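Local coordinates for protein DNA-3-methyladenine glycosidase II, putative (Deinococcus radiodurans, PDB 2YG9) that is a putative glycosidase, a helical protein of the HhH-GPD superfamily of base excision DNA repair proteins, at residues 139-145 and 163-169; 95-99 and 123-127; 49-55 and 209-214. Residues are numbered along the deposited sequence.

Overall arrangement
Contact 1 is the buried one of the three, its centre about 8 Å from the centre of the chain, and mixes a charged pair with leucine, valine and isoleucine packing. Contact 2 is partly buried, purely apolar, and joins a short helix to the end of helix 113-127. Contact 3 lies at the surface, where side chains of helix 204-219 hydrogen-bond to loop carbonyls. Contacts 2 and 3 sit on opposite sides of the chain's centre, their own centres 34 Å apart. Contact 1 touches contact 3, with Ala-168 and Leu-164 packing on Leu-55 and Phe-165 on Trp-212. Contact 3 joins distant parts of the sequence, and contact 2 and then contact 1 follow inside the loop it closes.

Contact 1: residues 139-145 and 163-169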
loop_
_atom_site.group_PDB
_atom_site.type_symbol
_atom_site.label_atom_id
_atom_site.label_comp_id
_atom_site.label_asym_id
_atom_site.label_seq_id
_atom_site.Cartn_x
_atom_site.Cartn_y
_atom_site.Cartn_z
ATOM N N GLN A 139 -10.637 3.999 -11.710
ATOM C CA GLN A 139 -11.066 2.634 -11.367
ATOM C C GLN A 139 -11.406 2.488 -9.886
ATOM O O GLN A 139 -10.624 2.909 -9.043
ATOM C CB GLN A 139 -9.967 1.643 -11.724
ATOM C CG GLN A 139 -9.588 1.639 -13.202
ATOM C CD GLN A 139 -10.300 0.543 -13.961
ATOM O OE1 GLN A 139 -11.338 0.778 -14.608
ATOM N NE2 GLN A 139 -9.773 -0.681 -13.855
ATOM N N PRO A 140 -12.569 1.898 -9.554
ATOM C CA PRO A 140 -12.854 1.577 -8.151
ATOM C C PRO A 140 -11.796 0.680 -7.543
ATOM O O PRO A 140 -11.239 -0.174 -8.246
ATOM C CB PRO A 140 -14.177 0.798 -8.225
ATOM C CG PRO A 140 -14.808 1.226 -9.434
ATOM C CD PRO A 140 -13.692 1.502 -10.419
ATOM N N ASP A 141 -11.560 0.856 -6.244
ATOM C CA ASP A 141 -10.560 0.092 -5.468
ATOM C C ASP A 141 -10.585 -1.394 -5.823
ATOM O O ASP A 141 -9.565 -2.013 -6.142
ATOM C CB ASP A 141 -10.818 0.186 -3.962
ATOM C CG ASP A 141 -10.547 1.539 -3.380
ATOM O OD1 ASP A 141 -10.333 2.515 -4.108
ATOM O OD2 ASP A 141 -10.573 1.632 -2.129
ATOM N N GLU A 142 -11.767 -1.979 -5.748
ATOM C CA GLU A 142 -11.895 -3.424 -5.949
ATOM C C GLU A 142 -11.509 -3.935 -7.334
ATOM O O GLU A 142 -11.030 -5.063 -7.489
ATOM C CB GLU A 142 -13.315 -3.854 -5.577
ATOM C CG GLU A 142 -13.510 -3.858 -4.041
ATOM C CD GLU A 142 -12.642 -4.895 -3.355
ATOM O OE1 GLU A 142 -12.637 -6.062 -3.769
ATOM O OE2 GLU A 142 -11.969 -4.558 -2.374
ATOM N N LEU A 143 -11.751 -3.112 -8.341
ATOM C CA LEU A 143 -11.367 -3.459 -9.704
ATOM C C LEU A 143 -9.843 -3.394 -9.880
ATOM O O LEU A 143 -9.263 -4.252 -10.545
ATOM C CB LEU A 143 -12.035 -2.554 -10.736
ATOM C CG LEU A 143 -13.567 -2.542 -10.904
ATOM C CD1 LEU A 143 -13.918 -1.711 -12.140
ATOM C CD2 LEU A 143 -14.274 -3.924 -11.017
ATOM N N VAL A 144 -9.197 -2.372 -9.299
ATOM C CA VAL A 144 -7.727 -2.312 -9.282
ATOM C C VAL A 144 -7.156 -3.527 -8.532
ATOM O O VAL A 144 -6.240 -4.214 -8.995
ATOM C CB VAL A 144 -7.222 -0.981 -8.681
ATOM C CG1 VAL A 144 -5.643 -0.913 -8.638
ATOM C CG2 VAL A 144 -7.839 0.220 -9.460
ATOM N N ILE A 145 -7.716 -3.788 -7.365
ATOM C CA ILE A 145 -7.319 -4.932 -6.549
ATOM C C ILE A 145 -7.392 -6.224 -7.341
ATOM O O ILE A 145 -6.406 -6.963 -7.401
ATOM C CB ILE A 145 -8.099 -5.013 -5.195
ATOM C CG1 ILE A 145 -7.674 -3.819 -4.314
ATOM C CG2 ILE A 145 -7.793 -6.373 -4.481
ATOM C CD1 ILE A 145 -8.623 -3.472 -3.135
ATOM N N LEU A 163 -2.653 0.532 -3.223
ATOM C CA LEU A 163 -3.714 1.533 -3.224
ATOM C C LEU A 163 -3.513 2.585 -2.145
ATOM O O LEU A 163 -3.612 3.801 -2.430
ATOM C CB LEU A 163 -5.086 0.853 -3.018
ATOM C CG LEU A 163 -5.889 0.439 -4.252
ATOM C CD1 LEU A 163 -5.103 -0.451 -5.159
ATOM C CD2 LEU A 163 -7.160 -0.255 -3.770
ATOM N N LEU A 164 -3.217 2.134 -0.918
ATOM C CA LEU A 164 -3.103 3.041 0.212
ATOM C C LEU A 164 -1.861 3.922 0.117
ATOM O O LEU A 164 -1.954 5.158 0.185
ATOM C CB LEU A 164 -3.162 2.272 1.528
ATOM C CG LEU A 164 -3.361 3.000 2.872
ATOM C CD1 LEU A 164 -3.784 1.911 3.888
ATOM C CD2 LEU A 164 -2.105 3.763 3.377
ATOM N N PHE A 165 -0.700 3.296 -0.072
ATOM C CA PHE A 165 0.534 4.018 -0.055
ATOM C C PHE A 165 0.968 4.589 -1.400
ATOM O O PHE A 165 1.548 5.673 -1.403
ATOM C CB PHE A 165 1.666 3.209 0.547
ATOM C CG PHE A 165 1.520 2.969 2.004
ATOM C CD1 PHE A 165 1.804 3.980 2.922
ATOM C CD2 PHE A 165 1.087 1.752 2.475
ATOM C CE1 PHE A 165 1.688 3.745 4.294
ATOM C CE2 PHE A 165 0.980 1.521 3.834
ATOM C CZ PHE A 165 1.256 2.520 4.733
ATOM N N ALA A 166 0.734 3.909 -2.516
ATOM C CA ALA A 166 1.215 4.453 -3.823
ATOM C C ALA A 166 0.176 5.384 -4.431
ATOM O O ALA A 166 0.473 6.536 -4.820
ATOM C CB ALA A 166 1.576 3.330 -4.820
ATOM N N LEU A 167 -1.054 4.914 -4.477
ATOM C CA LEU A 167 -2.120 5.645 -5.121
ATOM C C LEU A 167 -2.771 6.633 -4.144
ATOM O O LEU A 167 -3.570 7.454 -4.575
ATOM C CB LEU A 167 -3.160 4.682 -5.710
ATOM C CG LEU A 167 -2.624 3.612 -6.676
ATOM C CD1 LEU A 167 -3.733 2.868 -7.389
ATOM C CD2 LEU A 167 -1.583 4.202 -7.649
ATOM N N ALA A 168 -2.393 6.569 -2.859
ATOM C CA ALA A 168 -2.989 7.440 -1.796
ATOM C C ALA A 168 -4.516 7.425 -1.738
ATOM O O ALA A 168 -5.185 8.423 -1.410
ATOM C CB ALA A 168 -2.452 8.874 -1.914
ATOM N N ARG A 169 -5.092 6.261 -1.986
ATOM C CA ARG A 169 -6.520 6.133 -1.826
ATOM C C ARG A 169 -6.896 6.201 -0.357
ATOM O O ARG A 169 -6.184 5.649 0.471
ATOM C CB ARG A 169 -6.998 4.869 -2.449
ATOM C CG ARG A 169 -6.629 4.808 -3.877
ATOM C CD ARG A 169 -7.715 4.339 -4.662
ATOM N NE ARG A 169 -7.451 4.422 -6.110
ATOM C CZ ARG A 169 -8.225 3.827 -7.021
ATOM N NH1 ARG A 169 -9.236 3.062 -6.627
ATOM N NH2 ARG A 169 -7.955 3.948 -8.313
#
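Leu-163 pushes its two methyl groups against the first turn of helix 141-149. CD1 of Leu-163 lies 3.6 Å from CG1 of Val-144, while its CD2 sits 3.6 Å from CD1 of Ile-145 and 3.7 Å from CB of Asp-141. Val-144 faces helix 156-166 directly and also brushes Leu-167, with 4.4 Å between Val-144 CG1 and Leu-167 CD1. Beside this apolar patch runs the long side chain of Arg-169. Just past helix 156-166 the backbone turns at Ala-168, which has positive phi, and a backbone hydrogen bond from Arg-169 N to Leu-163 O (2.9 Å), six residues back, closes the turn. This turn brings Arg-169 back over the same face as Leu-163. The Arg-169 guanidinium meets its polar partners edge-on: Arg-169 NH1 (2.8 Å) and NH2 (3.0 Å) both donate to Gln-139 O, and Arg-169 NH1 also makes a salt bridge to Asp-141 OD1 at 2.8 Å. The two acceptors flank Pro-140, the N-cap residue, so the arginine holds the very start of helix 141-149. A second ion pair, Glu-142 with Arg-156, links the same two helices. Helix 141-149, the tight connection after it and helix 156-166 form the helix-hairpin-helix for which the superfamily is named, and this contact joins the entry of its first helix to the exit of its second. The chemistry is divided accordingly: leucine, valine and isoleucine fill the gap between the helices, while the buried arginine has its charge met by a carboxylate and a backbone carbonyl, which fixes how the two ends sit.

Contact 2: residues 95-99 and 123-127; sequences PAALL and AAAAV
Both backbones are helical here: residues 95-98 form one short turn, with Leu-99 N bonded to Pro-95 O (3.2 Å), and residues 123-127 are the last turn of helix 113-127. The closest backbone approach is Pro-95 CA to Ala-123 CA at 4.2 Å, possible because small side chains meet there, and Pro-95 O lies 3.5 Å from Ala-123 CB. The rest is apolar side-chain packing, without hydrogen bonds between the segments. Pro-95 CG rests 3.5 Å from Ala-126 CB, and Leu-98 CB stays 4.2 Å from Ala-123 CB. Leu-99, in the mt rotamer, sets its CD1 3.4 Å from Val-127 CG2 and its CD2 3.8 Å from Ala-123 CB. The m rotamer of Val-127 that offers CG2 to Leu-99 also places Val-127 CG1 3.7 Å from Pro-95 CB. This is close helix packing on an alanine-rich face. Phe-62 touches Pro-95, Leu-98 and Ala-123, so helix 61-71 also packs against this junction.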
loop_
_atom_site.group_PDB
_atom_site.type_symbol
_atom_site.label_atom_id
_atom_site.label_comp_id
_atom_site.label_asym_id
_atom_site.label_seq_id
_atom_site.Cartn_x
_atom_site.Cartn_y
_atom_site.Cartn_z
ATOM N N PRO A 95 7.585 -0.541 -18.367
ATOM C CA PRO A 95 7.164 -1.886 -18.801
ATOM C C PRO A 95 7.857 -2.462 -20.051
ATOM O O PRO A 95 8.355 -3.590 -20.022
ATOM C CB PRO A 95 5.662 -1.720 -19.022
ATOM C CG PRO A 95 5.268 -0.639 -18.070
ATOM C CD PRO A 95 6.419 0.319 -18.078
ATOM N N ALA A 96 7.918 -1.703 -21.125
ATOM C CA ALA A 96 8.493 -2.220 -22.363
ATOM C C ALA A 96 9.987 -2.443 -22.195
ATOM O O ALA A 96 10.539 -3.380 -22.731
ATOM C CB ALA A 96 8.205 -1.262 -23.552
ATOM N N ALA A 97 10.650 -1.571 -21.454
ATOM C CA ALA A 97 12.070 -1.701 -21.226
ATOM C C ALA A 97 12.385 -2.942 -20.386
ATOM O O ALA A 97 13.284 -3.723 -20.725
ATOM C CB ALA A 97 12.625 -0.407 -20.562
ATOM N N LEU A 98 11.623 -3.167 -19.323
ATOM C CA LEU A 98 11.844 -4.318 -18.434
ATOM C C LEU A 98 11.640 -5.679 -19.117
ATOM O O LEU A 98 12.234 -6.665 -18.711
ATOM C CB LEU A 98 10.940 -4.233 -17.199
ATOM C CG LEU A 98 11.413 -3.216 -16.181
ATOM C CD1 LEU A 98 10.404 -3.026 -15.051
ATOM C CD2 LEU A 98 12.746 -3.648 -15.656
ATOM N N LEU A 99 10.788 -5.720 -20.122
ATOM C CA LEU A 99 10.612 -6.920 -20.952
ATOM C C LEU A 99 11.780 -7.215 -21.904
ATOM O O LEU A 99 11.882 -8.313 -22.458
ATOM C CB LEU A 99 9.308 -6.806 -21.729
ATOM C CG LEU A 99 8.039 -6.846 -20.881
ATOM C CD1 LEU A 99 6.773 -6.666 -21.769
ATOM C CD2 LEU A 99 7.975 -8.131 -20.069
ATOM N N ALA A 123 5.092 -6.066 -15.931
ATOM C CA ALA A 123 5.475 -5.391 -17.200
ATOM C C ALA A 123 4.605 -5.906 -18.368
ATOM O O ALA A 123 4.141 -5.135 -19.168
ATOM C CB ALA A 123 6.961 -5.574 -17.510
ATOM N N ALA A 124 4.406 -7.220 -18.437
ATOM C CA ALA A 124 3.646 -7.880 -19.494
ATOM C C ALA A 124 2.213 -7.450 -19.450
ATOM O O ALA A 124 1.623 -7.194 -20.479
ATOM C CB ALA A 124 3.773 -9.441 -19.379
ATOM N N ALA A 125 1.684 -7.244 -18.252
ATOM C CA ALA A 125 0.300 -6.826 -18.075
ATOM C C ALA A 125 0.107 -5.377 -18.551
ATOM O O ALA A 125 -0.930 -5.040 -19.132
ATOM C CB ALA A 125 -0.129 -7.031 -16.594
ATOM N N ALA A 126 1.126 -4.555 -18.350
ATOM C CA ALA A 126 1.125 -3.161 -18.796
ATOM C C ALA A 126 1.186 -3.072 -20.334
ATOM O O ALA A 126 0.417 -2.323 -20.939
ATOM C CB ALA A 126 2.281 -2.393 -18.136
ATOM N N VAL A 127 2.059 -3.845 -20.973
ATOM C CA VAL A 127 2.249 -3.716 -22.421
ATOM C C VAL A 127 1.089 -4.357 -23.186
ATOM O O VAL A 127 0.769 -3.920 -24.292
ATOM C CB VAL A 127 3.614 -4.243 -22.883
ATOM C CG1 VAL A 127 4.721 -3.518 -22.075
ATOM C CG2 VAL A 127 3.707 -5.736 -22.781
#

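Contact 3: residues 49-55 and 209-214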
loop_
_atom_site.group_PDB
_atom_site.type_symbol
_atom_site.label_atom_id
_atom_site.label_comp_id
_atom_site.label_asym_id
_atom_site.label_seq_id
_atom_site.Cartn_x
_atom_site.Cartn_y
_atom_site.Cartn_z
ATOM N N CYS A 49 -0.467 9.960 18.831
ATOM C CA CYS A 49 0.473 9.717 17.729
ATOM C C CYS A 49 0.805 11.015 16.999
ATOM O O CYS A 49 1.848 11.113 16.368
ATOM C CB CYS A 49 -0.046 8.636 16.776
ATOM S SG CYS A 49 -0.154 7.011 17.514
ATOM N N GLY A 50 -0.062 12.014 17.114
ATOM C CA GLY A 50 0.154 13.285 16.450
ATOM C C GLY A 50 -0.183 13.259 14.959
ATOM O O GLY A 50 -0.971 12.424 14.473
ATOM N N GLU A 51 0.412 14.195 14.232
ATOM C CA GLU A 51 0.121 14.356 12.814
ATOM C C GLU A 51 0.937 13.402 11.962
ATOM O O GLU A 51 2.085 13.116 12.259
ATOM C CB GLU A 51 0.381 15.792 12.373
ATOM C CG GLU A 51 -0.438 16.176 11.168
ATOM C CD GLU A 51 -1.804 16.743 11.563
ATOM O OE1 GLU A 51 -1.761 17.794 12.274
ATOM O OE2 GLU A 51 -2.885 16.178 11.157
ATOM N N LEU A 52 0.305 12.891 10.911
ATOM C CA LEU A 52 0.945 12.008 9.931
ATOM C C LEU A 52 1.029 12.746 8.603
ATOM O O LEU A 52 0.135 13.506 8.275
ATOM C CB LEU A 52 0.136 10.724 9.760
ATOM C CG LEU A 52 -0.091 9.804 10.953
ATOM C CD1 LEU A 52 -0.887 8.561 10.581
ATOM C CD2 LEU A 52 1.251 9.452 11.543
ATOM N N PRO A 53 2.122 12.559 7.841
ATOM C CA PRO A 53 2.251 13.282 6.555
ATOM C C PRO A 53 1.148 12.936 5.520
ATOM O O PRO A 53 0.694 11.775 5.447
ATOM C CB PRO A 53 3.611 12.847 6.030
ATOM C CG PRO A 53 4.001 11.634 6.857
ATOM C CD PRO A 53 3.257 11.664 8.121
ATOM N N VAL A 54 0.720 13.935 4.761
ATOM C CA VAL A 54 -0.232 13.725 3.669
ATOM C C VAL A 54 0.477 12.986 2.481
ATOM O O VAL A 54 1.463 13.476 1.914
ATOM C CB VAL A 54 -0.899 15.065 3.210
ATOM C CG1 VAL A 54 -1.953 14.847 2.147
ATOM C CG2 VAL A 54 -1.565 15.808 4.377
ATOM N N LEU A 55 -0.056 11.837 2.085
ATOM C CA LEU A 55 0.470 11.067 0.940
ATOM C C LEU A 55 -0.062 11.623 -0.385
ATOM O O LEU A 55 -1.272 11.818 -0.538
ATOM C CB LEU A 55 0.067 9.581 1.031
ATOM C CG LEU A 55 0.418 8.945 2.355
ATOM C CD1 LEU A 55 0.054 7.496 2.399
ATOM C CD2 LEU A 55 1.879 9.188 2.625
ATOM N N ARG A 209 -3.287 3.882 9.019
ATOM C CA ARG A 209 -1.989 4.485 9.295
ATOM C C ARG A 209 -1.812 4.860 10.776
ATOM O O ARG A 209 -0.704 4.702 11.343
ATOM C CB ARG A 209 -1.765 5.688 8.376
ATOM C CG ARG A 209 -1.595 5.276 6.905
ATOM C CD ARG A 209 -1.444 6.510 6.015
ATOM N NE ARG A 209 -0.233 7.268 6.368
ATOM C CZ ARG A 209 -0.026 8.572 6.136
ATOM N NH1 ARG A 209 -0.964 9.340 5.609
ATOM N NH2 ARG A 209 1.118 9.119 6.504
ATOM N N TYR A 210 -2.889 5.303 11.411
ATOM C CA TYR A 210 -2.847 5.559 12.857
ATOM C C TYR A 210 -2.735 4.292 13.683
ATOM O O TYR A 210 -2.068 4.293 14.704
ATOM C CB TYR A 210 -4.031 6.443 13.320
ATOM C CG TYR A 210 -3.750 7.927 13.193
ATOM C CD1 TYR A 210 -2.792 8.553 14.008
ATOM C CD2 TYR A 210 -4.381 8.685 12.235
ATOM C CE1 TYR A 210 -2.500 9.921 13.869
ATOM C CE2 TYR A 210 -4.093 10.047 12.089
ATOM C CZ TYR A 210 -3.154 10.661 12.913
ATOM O OH TYR A 210 -2.909 12.019 12.727
ATOM N N LEU A 211 -3.381 3.198 13.275
ATOM C CA LEU A 211 -3.131 1.917 13.948
ATOM C C LEU A 211 -1.662 1.464 13.874
ATOM O O LEU A 211 -1.075 0.984 14.881
ATOM C CB LEU A 211 -4.061 0.820 13.417
ATOM C CG LEU A 211 -5.552 0.891 13.797
ATOM C CD1 LEU A 211 -6.276 -0.279 13.157
ATOM C CD2 LEU A 211 -5.734 0.923 15.316
ATOM N N TRP A 212 -1.049 1.596 12.701
ATOM C CA TRP A 212 0.362 1.238 12.569
ATOM C C TRP A 212 1.220 2.212 13.392
ATOM O O TRP A 212 2.246 1.823 13.998
ATOM C CB TRP A 212 0.812 1.266 11.096
ATOM C CG TRP A 212 0.287 0.122 10.243
ATOM C CD1 TRP A 212 0.291 -1.194 10.558
ATOM C CD2 TRP A 212 -0.306 0.220 8.937
ATOM N NE1 TRP A 212 -0.238 -1.935 9.526
ATOM C CE2 TRP A 212 -0.616 -1.091 8.520
ATOM C CE3 TRP A 212 -0.561 1.284 8.063
ATOM C CZ2 TRP A 212 -1.205 -1.369 7.275
ATOM C CZ3 TRP A 212 -1.157 1.000 6.823
ATOM C CH2 TRP A 212 -1.476 -0.310 6.461
ATOM N N ALA A 213 0.819 3.481 13.418
ATOM C CA ALA A 213 1.588 4.479 14.165
ATOM C C ALA A 213 1.509 4.167 15.671
ATOM O O ALA A 213 2.479 4.301 16.394
ATOM C CB ALA A 213 1.099 5.913 13.873
ATOM N N ASN A 214 0.348 3.716 16.125
ATOM C CA ASN A 214 0.156 3.420 17.531
ATOM C C ASN A 214 0.973 2.201 17.919
ATOM O O ASN A 214 1.471 2.095 19.054
ATOM C CB ASN A 214 -1.334 3.250 17.835
ATOM C CG ASN A 214 -1.624 3.175 19.307
ATOM O OD1 ASN A 214 -2.074 2.140 19.845
ATOM N ND2 ASN A 214 -1.339 4.248 19.982
HETATM O O HOH W 1 -2.548 13.565 10.525
#
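This is a surface contact between a loop and a helix: the extended chain after helix 40-49 is laid along helix 204-219. Helix 40-49 ends at Cys-49, whose SG packs 3.6 Å from Asn-214 CA, and Gly-50, with positive phi, turns the chain into the extended run beside helix 204-219. Tyr-210 OH then donates to Gly-50 O (2.6 Å), and a water bonded to Tyr-210 OH, Glu-51 OE2 and Leu-52 N ties the turn further. Leu-52 lies over one face of the tyrosine ring in a CH-pi contact, its CD1 standing 3.6 Å from the Tyr-210 ring centroid almost on the normal. Arg-209 reaches farther along, both NH1 (3.0 Å) and NH2 (2.9 Å) donating to Pro-53 O, with Leu-52 CB over one face of its guanidinium and Leu-55 CG over the other. Early and late parts of the chain thus pack together, consistent with the two-lobed layout of many HhH-GPD proteins, in which segments from near the N-terminus pack with C-terminal helices.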